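PDB 3T38: arsenate Reductase from Corynebacterium glutamicum, which reduces arsenate to arsenite in a thioredoxin-dependent manner, using a low-molecular-weight tyrosine phosphatase fold, and so probably contributes to arsenic resistance. Local coordinates for residues Leu67-Val72 with Asp148-Ala153; Ser154-Thr159 with Gly171-Asp176. One frame throughout, in Å; residues are numbered along the deposited sequence.

Interaction 1 (Leu67-Val72 with Asp148-Ala153); sequences LHALAV and DDVIRA
Ala-69 and Ala-153 meet methyl to methyl, their CB atoms 3.7 Å apart, and Ala-153 CB also lies 3.2 Å from Ala-69 O. With so little side chain between them, the two helix segments approach to 7.7 Å between axes, crossing at 41° with their N-to-C directions roughly alike. Ala-69 CB has a second apolar neighbour, Val-150 CG1 at 3.7 Å. Asp-149, the other residue with a large share of the buried surface, contributes its methylene: CB rests 4.1 Å from Leu-70 CB. The carboxylate is held by groups beyond the two segments: OD1 by Thr-147 OG1, OD2 by Arg-66 in a salt bridge and by Tyr-37 OH. Arg-66 and Tyr-37 both line the pocket of the bound (4S,5S)-1,2-dithiane-4,5-diol, and that ligand lies about 5 Å from the Asp-149 side chain. No hydrogen bond links the segments; the join is van der Waals packing of methyl and methylene groups on one another and on backbone carbonyls. Helix 55-73, from the N-terminal helical region, thus lies against helix 148-153 of the phosphatase-like fold; Arg-113 of strand 111-116 packs on both alanines, and helix 31-49 touches Leu-70 through Tyr-37.

Interaction 2 (Ser154-Thr159 with Gly171-Asp176); sequences SDYVIT and GKHYLD
His-173 N donates to Asp-155 O at 2.9 Å, opening a run of four nearly straight backbone bonds between two parallel strands. Val-157 lies at the middle of the run: its N donates to His-173 O and its O receives Leu-175 N, after which Thr-159 N reaches Leu-175 O. N-H...O angles of at least 166° and an axis separation of 4.7 Å fit regular parallel pairing. Tyr-156 and His-173 extend together from one face of the sheet; His-173 CD2 lies 3.7 Å above the tyrosine plane, nearer the ring's margin than its centre, with the planes inclined at 38°, an oblique pair. Leu-175 CD2 comes to the edge of the same tyrosine ring, while Ile-158 CG1 packs 3.8 Å from Leu-175 CB. On the other face Val-157 CB lies 3.8 Å from Tyr-174 CD2, and Thr-159 CG2 is 3.3 Å from Asp-176 OD1. Before the strand, Lys-172 NZ donates to Ser-154 O at 2.8 Å in the carbonyl plane; a bend at the end of its chain (chi4 -63°) places NZ there, shared with Arg-152 O, its strongest partner. Outer partners fix several polar ends: Tyr-174 OH receives Tyr-169 N, Tyr-156 OH pairs with Ser-211 OG, and Asp-155 OD2 accepts from Gln-83 N. This pairing forms one margin of the four-stranded parallel sheet (order 111-116, 83-88, 156-159, 173-176) of the low-molecular-weight tyrosine phosphatase fold. Strand 156-159 also bonds to strand 83-88 and so is inner; 173-176 is outermost on that side within the chain, while helix 190-211 packs on Tyr-156 and Leu-175.

Overall arrangement
Interaction 1 is a buried helix-helix contact joining the N-terminal helical region to the phosphatase-like fold, whereas interaction 2 is a partly buried strand pairing within that fold, at the margin of its parallel sheet. The first buries 264 Å², mainly through the methyls of two alanines, with aliphatic parts of Asp-149, Leu-70, Val-72 and Val-150, and no cross-segment hydrogen bond; the second buries 573 Å² and combines regular backbone bonding with aromatic and aliphatic packing. The second subunit reaches residues of interaction 1, including Asp-148 through its Arg-36, but does not touch interaction 2. The two follow in series, helix 148-153 running into strand 156-159, and their centres are 14 Å apart. They also touch where Ile-151 CG2 lies 3.6 Å from Tyr-174 OH.

Interaction 1 (Leu67-Val72 with Asp148-Ala153)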
loop_
_atom_site.group_PDB
_atom_site.type_symbol
_atom_site.label_atom_id
_atom_site.label_comp_id
_atom_site.label_asym_id
_atom_site.label_seq_id
_atom_site.Cartn_x
_atom_site.Cartn_y
_atom_site.Cartn_z
ATOM N N LEU A 67 11.144 -7.379 -3.267
ATOM C CA LEU A 67 11.511 -8.255 -4.392
ATOM C C LEU A 67 12.183 -9.524 -3.930
ATOM O O LEU A 67 11.890 -10.536 -4.444
ATOM C CB LEU A 67 12.381 -7.521 -5.409
ATOM C CG LEU A 67 11.620 -6.475 -6.203
ATOM C CD1 LEU A 67 12.608 -5.442 -6.848
ATOM C CD2 LEU A 67 10.765 -7.166 -7.279
ATOM N N HIS A 68 13.061 -9.445 -2.916
ATOM C CA HIS A 68 13.704 -10.640 -2.331
ATOM C C HIS A 68 12.652 -11.542 -1.695
ATOM O O HIS A 68 12.621 -12.720 -1.985
ATOM C CB HIS A 68 14.803 -10.278 -1.329
ATOM C CG HIS A 68 15.536 -11.476 -0.777
ATOM N ND1 HIS A 68 16.573 -12.097 -1.450
ATOM C CD2 HIS A 68 15.380 -12.164 0.387
ATOM C CE1 HIS A 68 17.008 -13.125 -0.738
ATOM N NE2 HIS A 68 16.302 -13.187 0.381
ATOM N N ALA A 69 11.766 -10.979 -0.862
ATOM C CA ALA A 69 10.648 -11.740 -0.348
ATOM C C ALA A 69 9.902 -12.454 -1.495
ATOM O O ALA A 69 9.694 -13.666 -1.418
ATOM C CB ALA A 69 9.697 -10.881 0.462
ATOM N N LEU A 70 9.561 -11.755 -2.566
ATOM C CA LEU A 70 8.848 -12.405 -3.669
ATOM C C LEU A 70 9.644 -13.523 -4.368
ATOM O O LEU A 70 9.080 -14.545 -4.736
ATOM C CB LEU A 70 8.391 -11.366 -4.701
ATOM C CG LEU A 70 7.465 -11.800 -5.857
ATOM C CD1 LEU A 70 6.121 -12.360 -5.288
ATOM C CD2 LEU A 70 7.193 -10.628 -6.789
ATOM N N ALA A 71 10.940 -13.303 -4.550
ATOM C CA ALA A 71 11.864 -14.315 -5.076
ATOM C C ALA A 71 11.802 -15.589 -4.225
ATOM O O ALA A 71 11.798 -16.705 -4.740
ATOM C CB ALA A 71 13.283 -13.744 -5.061
ATOM N N VAL A 72 11.764 -15.396 -2.908
ATOM C CA VAL A 72 11.742 -16.515 -1.956
ATOM C C VAL A 72 10.379 -17.215 -2.043
ATOM O O VAL A 72 10.302 -18.412 -2.247
ATOM C CB VAL A 72 12.059 -16.036 -0.516
ATOM C CG1 VAL A 72 11.785 -17.148 0.521
ATOM C CG2 VAL A 72 13.519 -15.599 -0.430
ATOM N N ASP A 148 1.691 -8.218 0.431
ATOM C CA ASP A 148 1.427 -9.633 0.256
ATOM C C ASP A 148 2.718 -10.382 0.014
ATOM O O ASP A 148 2.872 -11.475 0.519
ATOM C CB ASP A 148 0.512 -9.841 -0.983
ATOM C CG ASP A 148 -0.009 -11.263 -1.093
ATOM O OD1 ASP A 148 -0.821 -11.654 -0.217
ATOM O OD2 ASP A 148 0.360 -11.938 -2.068
ATOM N N ASP A 149 3.659 -9.811 -0.745
ATOM C CA ASP A 149 4.883 -10.558 -1.063
ATOM C C ASP A 149 5.558 -11.068 0.234
ATOM O O ASP A 149 5.990 -12.209 0.291
ATOM C CB ASP A 149 5.878 -9.726 -1.867
ATOM C CG ASP A 149 5.879 -8.274 -1.460
ATOM O OD1 ASP A 149 5.705 -7.916 -0.234
ATOM O OD2 ASP A 149 5.933 -7.462 -2.389
ATOM N N VAL A 150 5.627 -10.234 1.275
ATOM C CA VAL A 150 6.319 -10.643 2.504
ATOM C C VAL A 150 5.574 -11.667 3.346
ATOM O O VAL A 150 6.218 -12.400 4.096
ATOM C CB VAL A 150 6.841 -9.451 3.366
ATOM C CG1 VAL A 150 7.696 -8.530 2.437
ATOM C CG2 VAL A 150 5.691 -8.675 4.007
ATOM N N ILE A 151 4.248 -11.736 3.188
ATOM C CA ILE A 151 3.499 -12.762 3.812
ATOM C C ILE A 151 3.811 -14.066 3.116
ATOM O O ILE A 151 4.120 -15.057 3.767
ATOM C CB ILE A 151 1.984 -12.481 3.804
ATOM C CG1 ILE A 151 1.636 -11.182 4.588
ATOM C CG2 ILE A 151 1.229 -13.675 4.438
ATOM C CD1 ILE A 151 0.164 -10.622 4.199
ATOM N N ARG A 152 3.790 -14.065 1.791
ATOM C CA ARG A 152 4.044 -15.299 0.995
ATOM C C ARG A 152 5.431 -15.883 1.264
ATOM O O ARG A 152 5.647 -17.120 1.247
ATOM C CB ARG A 152 3.899 -15.016 -0.473
ATOM C CG ARG A 152 2.463 -14.772 -0.941
ATOM C CD ARG A 152 2.387 -14.695 -2.464
ATOM N NE ARG A 152 1.047 -14.436 -2.993
ATOM C CZ ARG A 152 0.321 -15.346 -3.632
ATOM N NH1 ARG A 152 0.776 -16.595 -3.804
ATOM N NH2 ARG A 152 -0.879 -15.027 -4.064
ATOM N N ALA A 153 6.390 -14.987 1.495
ATOM C CA ALA A 153 7.758 -15.468 1.691
ATOM C C ALA A 153 7.858 -16.096 3.095
ATOM O O ALA A 153 8.736 -16.865 3.312
ATOM C CB ALA A 153 8.743 -14.286 1.548
#

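Interaction 2 (Ser154-Thr159 with Gly171-Asp176)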
loop_
_atom_site.group_PDB
_atom_site.type_symbol
_atom_site.label_atom_id
_atom_site.label_comp_id
_atom_site.label_asym_id
_atom_site.label_seq_id
_atom_site.Cartn_x
_atom_site.Cartn_y
_atom_site.Cartn_z
ATOM N N SER A 154 7.017 -15.681 4.060
ATOM C CA SER A 154 7.276 -15.931 5.453
ATOM C C SER A 154 6.987 -17.416 5.840
ATOM O O SER A 154 6.034 -18.016 5.331
ATOM C CB SER A 154 6.453 -14.952 6.299
ATOM O OG SER A 154 6.943 -13.629 6.133
ATOM N N ASP A 155 7.830 -18.008 6.683
ATOM C CA ASP A 155 7.533 -19.332 7.313
ATOM C C ASP A 155 6.758 -19.148 8.641
ATOM O O ASP A 155 6.051 -20.028 9.056
ATOM C CB ASP A 155 8.816 -20.132 7.584
ATOM C CG ASP A 155 9.625 -20.383 6.326
ATOM O OD1 ASP A 155 9.209 -21.233 5.515
ATOM O OD2 ASP A 155 10.662 -19.715 6.104
ATOM N N TYR A 156 6.927 -18.001 9.304
ATOM C CA TYR A 156 6.233 -17.657 10.555
ATOM C C TYR A 156 5.630 -16.272 10.382
ATOM O O TYR A 156 6.326 -15.357 9.937
ATOM C CB TYR A 156 7.215 -17.576 11.739
ATOM C CG TYR A 156 7.820 -18.889 12.150
ATOM C CD1 TYR A 156 8.849 -19.454 11.394
ATOM C CD2 TYR A 156 7.328 -19.600 13.271
ATOM C CE1 TYR A 156 9.409 -20.687 11.725
ATOM C CE2 TYR A 156 7.901 -20.876 13.645
ATOM C CZ TYR A 156 8.938 -21.409 12.842
ATOM O OH TYR A 156 9.536 -22.618 13.143
ATOM N N VAL A 157 4.362 -16.091 10.751
ATOM C CA VAL A 157 3.752 -14.770 10.663
ATOM C C VAL A 157 3.191 -14.510 12.024
ATOM O O VAL A 157 2.335 -15.271 12.474
ATOM C CB VAL A 157 2.568 -14.720 9.623
ATOM C CG1 VAL A 157 1.807 -13.389 9.725
ATOM C CG2 VAL A 157 3.028 -15.009 8.161
ATOM N N ILE A 158 3.674 -13.459 12.688
ATOM C CA ILE A 158 3.288 -13.184 14.087
ATOM C C ILE A 158 2.559 -11.879 14.145
ATOM O O ILE A 158 3.080 -10.852 13.826
ATOM C CB ILE A 158 4.484 -13.176 15.115
ATOM C CG1 ILE A 158 5.185 -14.538 15.183
ATOM C CG2 ILE A 158 4.029 -12.869 16.520
ATOM C CD1 ILE A 158 6.167 -14.776 14.071
ATOM N N THR A 159 1.370 -11.974 14.655
ATOM C CA THR A 159 0.386 -10.937 14.745
ATOM C C THR A 159 0.372 -10.309 16.149
ATOM O O THR A 159 0.441 -11.022 17.133
ATOM C CB THR A 159 -0.977 -11.632 14.387
ATOM O OG1 THR A 159 -1.298 -11.243 13.036
ATOM C CG2 THR A 159 -2.063 -11.337 15.334
ATOM N N GLY A 171 0.970 -23.553 4.608
ATOM C CA GLY A 171 2.410 -23.817 4.525
ATOM C C GLY A 171 3.182 -22.978 5.527
ATOM O O GLY A 171 4.401 -22.835 5.407
ATOM N N LYS A 172 2.478 -22.418 6.521
ATOM C CA LYS A 172 3.033 -21.405 7.393
ATOM C C LYS A 172 2.544 -21.509 8.845
ATOM O O LYS A 172 1.398 -21.885 9.088
ATOM C CB LYS A 172 2.631 -20.010 6.881
ATOM C CG LYS A 172 3.050 -19.670 5.473
ATOM C CD LYS A 172 2.661 -18.233 5.061
ATOM C CE LYS A 172 2.820 -18.116 3.497
ATOM N NZ LYS A 172 4.237 -18.326 3.195
ATOM N N HIS A 173 3.394 -21.058 9.779
ATOM C CA HIS A 173 3.018 -20.884 11.204
ATOM C C HIS A 173 2.457 -19.502 11.514
ATOM O O HIS A 173 3.172 -18.537 11.538
ATOM C CB HIS A 173 4.196 -21.272 12.152
ATOM C CG HIS A 173 4.781 -22.594 11.803
ATOM N ND1 HIS A 173 4.111 -23.774 12.030
ATOM C CD2 HIS A 173 5.915 -22.928 11.135
ATOM C CE1 HIS A 173 4.819 -24.782 11.553
ATOM N NE2 HIS A 173 5.921 -24.295 11.008
ATOM N N TYR A 174 1.159 -19.424 11.700
ATOM C CA TYR A 174 0.516 -18.209 12.183
ATOM C C TYR A 174 0.418 -18.233 13.727
ATOM O O TYR A 174 -0.221 -19.102 14.331
ATOM C CB TYR A 174 -0.861 -18.036 11.519
ATOM C CG TYR A 174 -0.776 -17.633 10.065
ATOM C CD1 TYR A 174 -0.603 -18.575 9.048
ATOM C CD2 TYR A 174 -0.861 -16.293 9.706
ATOM C CE1 TYR A 174 -0.528 -18.175 7.697
ATOM C CE2 TYR A 174 -0.802 -15.886 8.379
ATOM C CZ TYR A 174 -0.620 -16.835 7.385
ATOM O OH TYR A 174 -0.549 -16.386 6.086
ATOM N N LEU A 175 1.071 -17.261 14.328
ATOM C CA LEU A 175 1.118 -17.073 15.761
ATOM C C LEU A 175 0.442 -15.718 16.068
ATOM O O LEU A 175 0.611 -14.751 15.305
ATOM C CB LEU A 175 2.603 -17.074 16.239
ATOM C CG LEU A 175 3.439 -18.312 16.692
ATOM C CD1 LEU A 175 3.055 -19.691 16.124
ATOM C CD2 LEU A 175 4.962 -18.086 16.585
ATOM N N ASP A 176 -0.329 -15.674 17.156
ATOM C CA ASP A 176 -1.010 -14.471 17.640
ATOM C C ASP A 176 -0.537 -14.111 19.058
ATOM O O ASP A 176 -0.805 -14.840 20.006
ATOM C CB ASP A 176 -2.533 -14.741 17.684
ATOM C CG ASP A 176 -3.356 -13.469 17.850
ATOM O OD1 ASP A 176 -2.864 -12.456 18.365
ATOM O OD2 ASP A 176 -4.530 -13.485 17.478
#